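Heme-binding protein A / AI-2 binding protein A (Helicobacter pylori SS1, PDB 6OFQ) binds peptides such as STSA in the periplasm and probably delivers them to an ABC transporter for uptake into the cell. Local coordinates at residues 58-63 with 212-217; 105-110 with 207-212. All blocks are in the same frame, centred on the assembly; numbering follows the deposited sequence.

Contact 1 and contact 2 adjoin, their centres about 10 Å apart, and share Gly212. The run 207-217 thus meets helix 52-61 with one end and the loop 105-110 with the other. Every touching residue of contact 1 is buried, and its centre lies about 17 Å from that of the chain; contact 2 lies farther out, at about 25 Å, and includes the partly exposed Tyr107 and Lys207. Backbone hydrogen bonds dominate contact 1, whereas a tyrosine ring, its hydroxyl and apolar side chains make contact 2. Side chains join the two: Asp63 OD2 probably hydrogen-bonds Thr211 OG1, Tyr62 packs on Pro208, and Phe216 touches both Tyr107 and Pro208.

Contact 1 of 2, residues 58-63 with 212-217; sequences TGNIYD and GPFKFF
The Asn60 side chain runs alongside the Phe214 ring, pointing the same way, with amide and ring planes 82° apart. Its OD1 comes to 3.5 Å from Phe214 CD1, approaching the ring obliquely. CG of Asn60 lies anti to the carbonyl carbon (chi1 -79°), beside its backbone N. Both ends of the amide are held elsewhere: OD1 accepts from Phe526 N, and ND2 donates to Val56 O and Asn524 O. The backbones also bond directly. Phe214 N donates to Asn60 O over 3.2 Å, and Pro213 CD rests against the same oxygen at 3.4 Å. Gly212 N donates to Ile61 O at 2.8 Å. In return, Ile61 CA directs its hydrogen almost straight at Phe214 O, a CA-H...O contact of 3.4 Å. The two backbones come close, Ile61 CA and Gly212 CA lying 4.7 Å apart. Asp63 OD2 lies 3.4 Å from Gly212 CA and is hydrogen-bonded by Thr211 OG1 and Trp234 NE1. The apolar part is small, Ile61 CD1 meeting Phe216 CB at 4.1 Å near the plane of that ring, at its edge. In this type II periplasmic binding protein, the contact sets the C-terminal part of helix 52-61 against the start of strand 214-220, an outermost strand of a mixed five-stranded sheet. Strand 224-229 pairs with it antiparallel, and its Leu227 touches both Asn60 and Ile61.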
ATOM      1  N   THR A  58       2.378  -3.768  11.215  1.00  3.70           N
ATOM      2  CA  THR A  58       1.002  -4.132  11.548  1.00  3.70           C
ATOM      3  C   THR A  58       0.552  -5.423  10.869  1.00  3.32           C
ATOM      4  O   THR A  58      -0.218  -6.201  11.418  1.00  3.14           O
ATOM      5  CB  THR A  58       0.027  -2.989  11.235  1.00  4.19           C
ATOM      6  OG1 THR A  58       0.000  -2.787   9.817  1.00  5.38           O
ATOM      7  CG2 THR A  58       0.345  -1.721  11.925  1.00  4.52           C
ATOM      8  N   GLY A  59       1.076  -5.695   9.669  1.00  3.06           N
ATOM      9  CA  GLY A  59       0.737  -6.920   8.962  1.00  3.54           C
ATOM     10  C   GLY A  59       1.169  -8.190   9.659  1.00  3.92           C
ATOM     11  O   GLY A  59       0.633  -9.275   9.391  1.00  4.52           O
ATOM     12  N   ASN A  60       2.174  -8.104  10.525  1.00  4.04           N
ATOM     13  CA  ASN A  60       2.614  -9.232  11.306  1.00  4.17           C
ATOM     14  C   ASN A  60       1.842  -9.392  12.656  1.00  4.48           C
ATOM     15  O   ASN A  60       1.869 -10.489  13.213  1.00  5.29           O
ATOM     16  CB  ASN A  60       4.099  -9.015  11.609  1.00  4.13           C
ATOM     17  CG  ASN A  60       4.978  -9.366  10.432  1.00  4.00           C
ATOM     18  OD1 ASN A  60       5.151 -10.539  10.145  1.00  4.08           O
ATOM     19  ND2 ASN A  60       5.529  -8.362   9.751  1.00  4.42           N
ATOM     20  N   ILE A  61       1.241  -8.309  13.111  1.00  4.87           N
ATOM     21  CA  ILE A  61       0.597  -8.234  14.433  1.00  4.84           C
ATOM     22  C   ILE A  61      -0.869  -8.617  14.309  1.00  4.83           C
ATOM     23  O   ILE A  61      -1.457  -9.268  15.217  1.00  4.82           O
ATOM     24  CB  ILE A  61       0.777  -6.807  14.990  1.00  4.80           C
ATOM     25  CG1 ILE A  61       2.259  -6.611  15.367  1.00  4.83           C
ATOM     26  CG2 ILE A  61      -0.184  -6.540  16.142  1.00  5.45           C
ATOM     27  CD1 ILE A  61       2.602  -5.152  15.648  1.00  5.20           C
ATOM     28  N   TYR A  62      -1.533  -8.153  13.247  1.00  4.95           N
ATOM     29  CA  TYR A  62      -2.985  -8.294  13.129  1.00  4.70           C
ATOM     30  C   TYR A  62      -3.351  -9.320  12.053  1.00  5.17           C
ATOM     31  O   TYR A  62      -2.632  -9.472  11.073  1.00  6.33           O
ATOM     32  CB  TYR A  62      -3.690  -7.010  12.709  1.00  4.89           C
ATOM     33  CG  TYR A  62      -3.528  -5.852  13.678  1.00  5.56           C
ATOM     34  CD1 TYR A  62      -4.314  -5.755  14.807  1.00  5.37           C
ATOM     35  CD2 TYR A  62      -2.571  -4.881  13.488  1.00  5.61           C
ATOM     36  CE1 TYR A  62      -4.231  -4.686  15.685  1.00  5.71           C
ATOM     37  CE2 TYR A  62      -2.503  -3.801  14.345  1.00  5.69           C
ATOM     38  CZ  TYR A  62      -3.345  -3.696  15.432  1.00  5.21           C
ATOM     39  OH  TYR A  62      -3.265  -2.573  16.236  1.00  6.50           O
ATOM     40  N   ASP A  63      -4.494  -9.983  12.246  1.00  4.88           N
ATOM     41  CA  ASP A  63      -5.187 -10.707  11.204  1.00  5.10           C
ATOM     42  C   ASP A  63      -6.441 -10.035  10.749  1.00  4.93           C
ATOM     43  O   ASP A  63      -7.001  -9.140  11.390  1.00  5.11           O
ATOM     44  CB  ASP A  63      -5.557 -12.096  11.684  1.00  5.00           C
ATOM     45  CG  ASP A  63      -4.324 -12.918  11.987  1.00  5.07           C
ATOM     46  OD1 ASP A  63      -3.432 -13.040  11.106  1.00  5.77           O
ATOM     47  OD2 ASP A  63      -4.202 -13.467  13.106  1.00  5.99           O
ATOM     48  N   GLY A 212      -2.137 -12.022  15.371  1.00  4.54           N
ATOM     49  CA  GLY A 212      -1.229 -12.582  14.402  1.00  4.68           C
ATOM     50  C   GLY A 212      -0.031 -13.317  14.923  1.00  5.01           C
ATOM     51  O   GLY A 212       0.150 -13.444  16.146  1.00  5.06           O
ATOM     52  N   PRO A 213       0.844 -13.730  14.011  1.00  5.28           N
ATOM     53  CA  PRO A 213       1.904 -14.656  14.389  1.00  6.09           C
ATOM     54  C   PRO A 213       3.036 -13.995  15.163  1.00  5.57           C
ATOM     55  O   PRO A 213       3.898 -14.734  15.649  1.00  6.16           O
ATOM     56  CB  PRO A 213       2.396 -15.196  13.058  1.00  6.77           C
ATOM     57  CG  PRO A 213       1.936 -14.215  12.033  1.00  6.48           C
ATOM     58  CD  PRO A 213       0.655 -13.624  12.559  1.00  5.48           C
ATOM     59  N   PHE A 214       3.114 -12.668  15.140  1.00  4.88           N
ATOM     60  CA  PHE A 214       4.004 -11.897  16.011  1.00  5.33           C
ATOM     61  C   PHE A 214       3.255 -10.917  16.871  1.00  6.16           C
ATOM     62  O   PHE A 214       2.201 -10.449  16.483  1.00  5.99           O
ATOM     63  CB  PHE A 214       5.066 -11.158  15.170  1.00  5.28           C
ATOM     64  CG  PHE A 214       5.961 -12.067  14.381  1.00  5.02           C
ATOM     65  CD1 PHE A 214       5.600 -12.431  13.093  1.00  5.20           C
ATOM     66  CD2 PHE A 214       7.148 -12.564  14.905  1.00  5.12           C
ATOM     67  CE1 PHE A 214       6.400 -13.279  12.374  1.00  5.80           C
ATOM     68  CE2 PHE A 214       7.976 -13.404  14.190  1.00  5.48           C
ATOM     69  CZ  PHE A 214       7.584 -13.759  12.913  1.00  5.44           C
ATOM     70  N   LYS A 215       3.854 -10.600  18.020  1.00  6.92           N
ATOM     71  CA  LYS A 215       3.283  -9.586  18.879  1.00  7.95           C
ATOM     72  C   LYS A 215       4.259  -8.443  19.060  1.00  6.98           C
ATOM     73  O   LYS A 215       5.472  -8.621  18.858  1.00  6.42           O
ATOM     74  CB  LYS A 215       2.851 -10.157  20.221  1.00 10.76           C
ATOM     75  CG  LYS A 215       4.008 -10.736  21.000  1.00 12.30           C
ATOM     76  CD  LYS A 215       3.460 -11.546  22.169  1.00 18.37           C
ATOM     77  CE  LYS A 215       4.625 -12.264  22.832  1.00 20.81           C
ATOM     78  NZ  LYS A 215       3.980 -12.919  23.995  1.00 26.96           N
ATOM     79  N   PHE A 216       3.732  -7.274  19.377  1.00  7.30           N
ATOM     80  CA  PHE A 216       4.543  -6.072  19.593  1.00  7.28           C
ATOM     81  C   PHE A 216       5.351  -6.141  20.897  1.00  7.19           C
ATOM     82  O   PHE A 216       4.783  -6.577  21.902  1.00  8.64           O
ATOM     83  CB  PHE A 216       3.581  -4.897  19.671  1.00  7.33           C
ATOM     84  CG  PHE A 216       4.180  -3.564  19.923  1.00  7.17           C
ATOM     85  CD1 PHE A 216       4.462  -3.131  21.206  1.00  7.63           C
ATOM     86  CD2 PHE A 216       4.373  -2.675  18.889  1.00  7.58           C
ATOM     87  CE1 PHE A 216       4.986  -1.856  21.452  1.00  7.90           C
ATOM     88  CE2 PHE A 216       4.819  -1.382  19.126  1.00  8.57           C
ATOM     89  CZ  PHE A 216       5.118  -0.992  20.391  1.00  7.93           C
ATOM     90  N   PHE A 217       6.604  -5.704  20.797  1.00  6.61           N
ATOM     91  CA  PHE A 217       7.425  -5.480  22.013  1.00  8.12           C
ATOM     92  C   PHE A 217       7.796  -4.041  22.212  1.00  9.03           C
ATOM     93  O   PHE A 217       7.682  -3.529  23.341  1.00 11.15           O
ATOM     94  CB  PHE A 217       8.616  -6.417  22.064  1.00  9.27           C
ATOM     95  CG  PHE A 217       9.464  -6.261  23.287  1.00  9.97           C
ATOM     96  CD1 PHE A 217       8.986  -6.724  24.497  1.00 11.91           C
ATOM     97  CD2 PHE A 217      10.675  -5.633  23.200  1.00 11.08           C
ATOM     98  CE1 PHE A 217       9.737  -6.549  25.644  1.00 13.56           C
ATOM     99  CE2 PHE A 217      11.423  -5.447  24.350  1.00 12.08           C
ATOM    100  CZ  PHE A 217      10.966  -5.958  25.539  1.00 14.58           C
TER

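Contact 2 of 2, residues 105-110 with 207-212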
ATOM      1  N   THR A 105       0.771  -8.825  26.476  1.00 11.15           N
ATOM      2  CA  THR A 105       2.003  -8.058  26.466  1.00 12.05           C
ATOM      3  C   THR A 105       2.143  -7.456  27.861  1.00 13.37           C
ATOM      4  O   THR A 105       1.189  -7.537  28.663  1.00 12.93           O
ATOM      5  CB  THR A 105       1.868  -6.920  25.458  1.00 10.36           C
ATOM      6  OG1 THR A 105       0.838  -6.040  25.913  1.00  9.21           O
ATOM      7  CG2 THR A 105       1.593  -7.401  24.017  1.00 10.79           C
ATOM      8  N   LYS A 106       3.157  -6.616  28.042  1.00 14.25           N
ATOM      9  CA  LYS A 106       3.266  -5.957  29.361  1.00 15.59           C
ATOM     10  C   LYS A 106       2.152  -4.950  29.626  1.00 15.28           C
ATOM     11  O   LYS A 106       1.813  -4.636  30.783  1.00 14.82           O
ATOM     12  CB  LYS A 106       4.669  -5.345  29.493  1.00 19.16           C
ATOM     13  CG  LYS A 106       4.855  -3.994  28.854  1.00 21.41           C
ATOM     14  CD  LYS A 106       6.275  -3.477  29.128  1.00 29.42           C
ATOM     15  CE  LYS A 106       6.651  -2.299  28.244  1.00 33.24           C
ATOM     16  NZ  LYS A 106       7.783  -1.485  28.786  1.00 33.96           N
ATOM     17  N   TYR A 107       1.521  -4.409  28.584  1.00 11.71           N
ATOM     18  CA  TYR A 107       0.516  -3.373  28.667  1.00 11.98           C
ATOM     19  C   TYR A 107      -0.942  -3.901  28.592  1.00 11.97           C
ATOM     20  O   TYR A 107      -1.898  -3.123  28.705  1.00 13.50           O
ATOM     21  CB  TYR A 107       0.749  -2.256  27.662  1.00 11.86           C
ATOM     22  CG  TYR A 107       0.956  -2.766  26.245  1.00 11.78           C
ATOM     23  CD1 TYR A 107      -0.137  -3.025  25.425  1.00 11.14           C
ATOM     24  CD2 TYR A 107       2.227  -2.931  25.743  1.00 11.48           C
ATOM     25  CE1 TYR A 107       0.057  -3.493  24.151  1.00 10.56           C
ATOM     26  CE2 TYR A 107       2.418  -3.314  24.439  1.00 11.01           C
ATOM     27  CZ  TYR A 107       1.330  -3.634  23.641  1.00  9.58           C
ATOM     28  OH  TYR A 107       1.568  -4.079  22.355  1.00  7.90           O
ATOM     29  N   TRP A 108      -1.069  -5.154  28.216  1.00 11.09           N
ATOM     30  CA  TRP A 108      -2.343  -5.849  28.100  1.00 12.23           C
ATOM     31  C   TRP A 108      -2.152  -7.288  28.572  1.00 13.38           C
ATOM     32  O   TRP A 108      -1.727  -8.206  27.860  1.00 13.76           O
ATOM     33  CB  TRP A 108      -2.913  -5.707  26.672  1.00 11.55           C
ATOM     34  CG  TRP A 108      -4.193  -6.466  26.503  1.00  9.75           C
ATOM     35  CD1 TRP A 108      -4.440  -7.523  25.709  1.00  9.65           C
ATOM     36  CD2 TRP A 108      -5.454  -6.180  27.132  1.00  9.95           C
ATOM     37  NE1 TRP A 108      -5.745  -7.941  25.785  1.00  8.70           N
ATOM     38  CE2 TRP A 108      -6.396  -7.110  26.635  1.00 10.56           C
ATOM     39  CE3 TRP A 108      -5.866  -5.239  28.071  1.00 12.24           C
ATOM     40  CZ2 TRP A 108      -7.712  -7.110  27.069  1.00 10.73           C
ATOM     41  CZ3 TRP A 108      -7.148  -5.256  28.524  1.00 11.85           C
ATOM     42  CH2 TRP A 108      -8.062  -6.169  27.988  1.00 11.97           C
ATOM     43  N   ASN A 109      -2.460  -7.522  29.852  1.00 17.66           N
ATOM     44  CA  ASN A 109      -2.204  -8.851  30.381  1.00 21.89           C
ATOM     45  C   ASN A 109      -3.359  -9.843  30.367  1.00 22.78           C
ATOM     46  O   ASN A 109      -3.138 -11.020  30.635  1.00 26.81           O
ATOM     47  CB  ASN A 109      -1.587  -8.734  31.800  1.00 30.79           C
ATOM     48  CG  ASN A 109      -1.443 -10.076  32.519  1.00 40.11           C
ATOM     49  OD1 ASN A 109      -2.161 -10.336  33.500  1.00 54.60           O
ATOM     50  ND2 ASN A 109      -0.533 -10.937  32.041  1.00 39.48           N
ATOM     51  N   LYS A 110      -4.566  -9.372  30.052  1.00 19.24           N
ATOM     52  CA  LYS A 110      -5.753 -10.205  30.089  1.00 20.52           C
ATOM     53  C   LYS A 110      -5.767 -11.103  28.857  1.00 21.38           C
ATOM     54  O   LYS A 110      -5.353 -10.654  27.785  1.00 18.73           O
ATOM     55  CB  LYS A 110      -6.960  -9.271  30.135  1.00 23.22           C
ATOM     56  CG  LYS A 110      -8.281  -9.948  30.459  1.00 25.81           C
ATOM     57  CD  LYS A 110      -9.386  -8.902  30.400  1.00 28.15           C
ATOM     58  CE  LYS A 110     -10.741  -9.443  30.833  1.00 36.57           C
ATOM     59  NZ  LYS A 110     -10.870  -9.347  32.309  1.00 42.15           N
ATOM     60  N   LYS A 207       0.342   0.977  21.072  1.00  7.14           N
ATOM     61  CA  LYS A 207       0.704  -0.223  21.821  1.00  7.78           C
ATOM     62  C   LYS A 207      -0.328  -1.281  21.418  1.00  7.75           C
ATOM     63  O   LYS A 207      -1.376  -1.418  22.048  1.00  7.35           O
ATOM     64  CB  LYS A 207       0.712   0.091  23.332  1.00  9.76           C
ATOM     65  CG  LYS A 207       1.874   0.992  23.730  1.00 13.93           C
ATOM     66  CD  LYS A 207       1.749   1.393  25.193  1.00 19.53           C
ATOM     67  CE  LYS A 207       2.860   2.396  25.480  1.00 30.68           C
ATOM     68  NZ  LYS A 207       2.769   3.104  26.798  1.00 37.59           N
ATOM     69  N   PRO A 208      -0.117  -1.966  20.285  1.00  5.91           N
ATOM     70  CA  PRO A 208      -1.196  -2.683  19.653  1.00  6.60           C
ATOM     71  C   PRO A 208      -1.420  -4.055  20.223  1.00  6.39           C
ATOM     72  O   PRO A 208      -0.517  -4.683  20.732  1.00  6.89           O
ATOM     73  CB  PRO A 208      -0.715  -2.742  18.197  1.00  6.33           C
ATOM     74  CG  PRO A 208       0.801  -2.847  18.301  1.00  6.41           C
ATOM     75  CD  PRO A 208       1.090  -1.877  19.427  1.00  6.07           C
ATOM     76  N   VAL A 209      -2.649  -4.573  20.058  1.00  5.85           N
ATOM     77  CA  VAL A 209      -3.049  -5.908  20.388  1.00  6.03           C
ATOM     78  C   VAL A 209      -3.751  -6.603  19.222  1.00  5.78           C
ATOM     79  O   VAL A 209      -4.760  -6.091  18.778  1.00  6.94           O
ATOM     80  CB  VAL A 209      -3.944  -5.880  21.654  1.00  6.12           C
ATOM     81  CG1 VAL A 209      -4.463  -7.268  21.982  1.00  6.73           C
ATOM     82  CG2 VAL A 209      -3.151  -5.345  22.854  1.00  7.36           C
ATOM     83  N   GLY A 210      -3.185  -7.696  18.754  1.00  5.25           N
ATOM     84  CA  GLY A 210      -3.744  -8.420  17.587  1.00  4.76           C
ATOM     85  C   GLY A 210      -3.802  -9.896  17.865  1.00  5.35           C
ATOM     86  O   GLY A 210      -3.567 -10.360  18.990  1.00  6.21           O
ATOM     87  N   THR A 211      -4.046 -10.674  16.830  1.00  5.33           N
ATOM     88  CA  THR A 211      -4.040 -12.127  16.881  1.00  5.10           C
ATOM     89  C   THR A 211      -2.959 -12.809  16.061  1.00  5.03           C
ATOM     90  O   THR A 211      -2.901 -14.026  16.032  1.00  5.54           O
ATOM     91  CB  THR A 211      -5.390 -12.687  16.412  1.00  5.28           C
ATOM     92  OG1 THR A 211      -5.659 -12.267  15.074  1.00  5.70           O
ATOM     93  CG2 THR A 211      -6.555 -12.259  17.274  1.00  5.60           C
ATOM     94  N   GLY A 212      -2.137 -12.022  15.371  1.00  4.54           N
ATOM     95  CA  GLY A 212      -1.229 -12.582  14.402  1.00  4.68           C
ATOM     96  C   GLY A 212      -0.031 -13.317  14.923  1.00  5.01           C
ATOM     97  O   GLY A 212       0.150 -13.444  16.146  1.00  5.06           O
TER
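A chi1 of 51° sets Tyr107 CG between its backbone N and carbonyl carbon, while Trp108 CG is anti to its backbone N (chi1 177°). The Tyr107 side chain crosses that of Lys207 obliquely, and Lys207 CB sits over the centre of one Tyr107 face, a CH-pi contact of 3.7 Å to the ring centroid. Thr105 OG1 covers the opposite face, so the ring is sandwiched. That same OG1 accepts from Tyr107 N at 3.2 Å, an ST turn within the type I turn from Thr105 to Trp108. At the ring's far end Tyr107 OH donates to Pro208 O, 2.7 Å away, with the carbonyl oxygen lying in the plane of the ring. Val209 CG2 touches both aromatic side chains, 3.9 Å from Tyr107 CE1 near that ring's plane, and also packing on Trp108; CG1 lies 3.7 Å from Trp108 CD1, the Trp108 and Val209 side chains crossing at about a right angle. Lys207 O, 3.3 Å from Tyr107 CE1, accepts from Tyr191 OH. The contact joins the loop between strand 91-96 and helix 116-127 to the one leading into strand 214-220; helix 189-197 packs against both, its Tyr191 touching Tyr107, Trp108 and Val209.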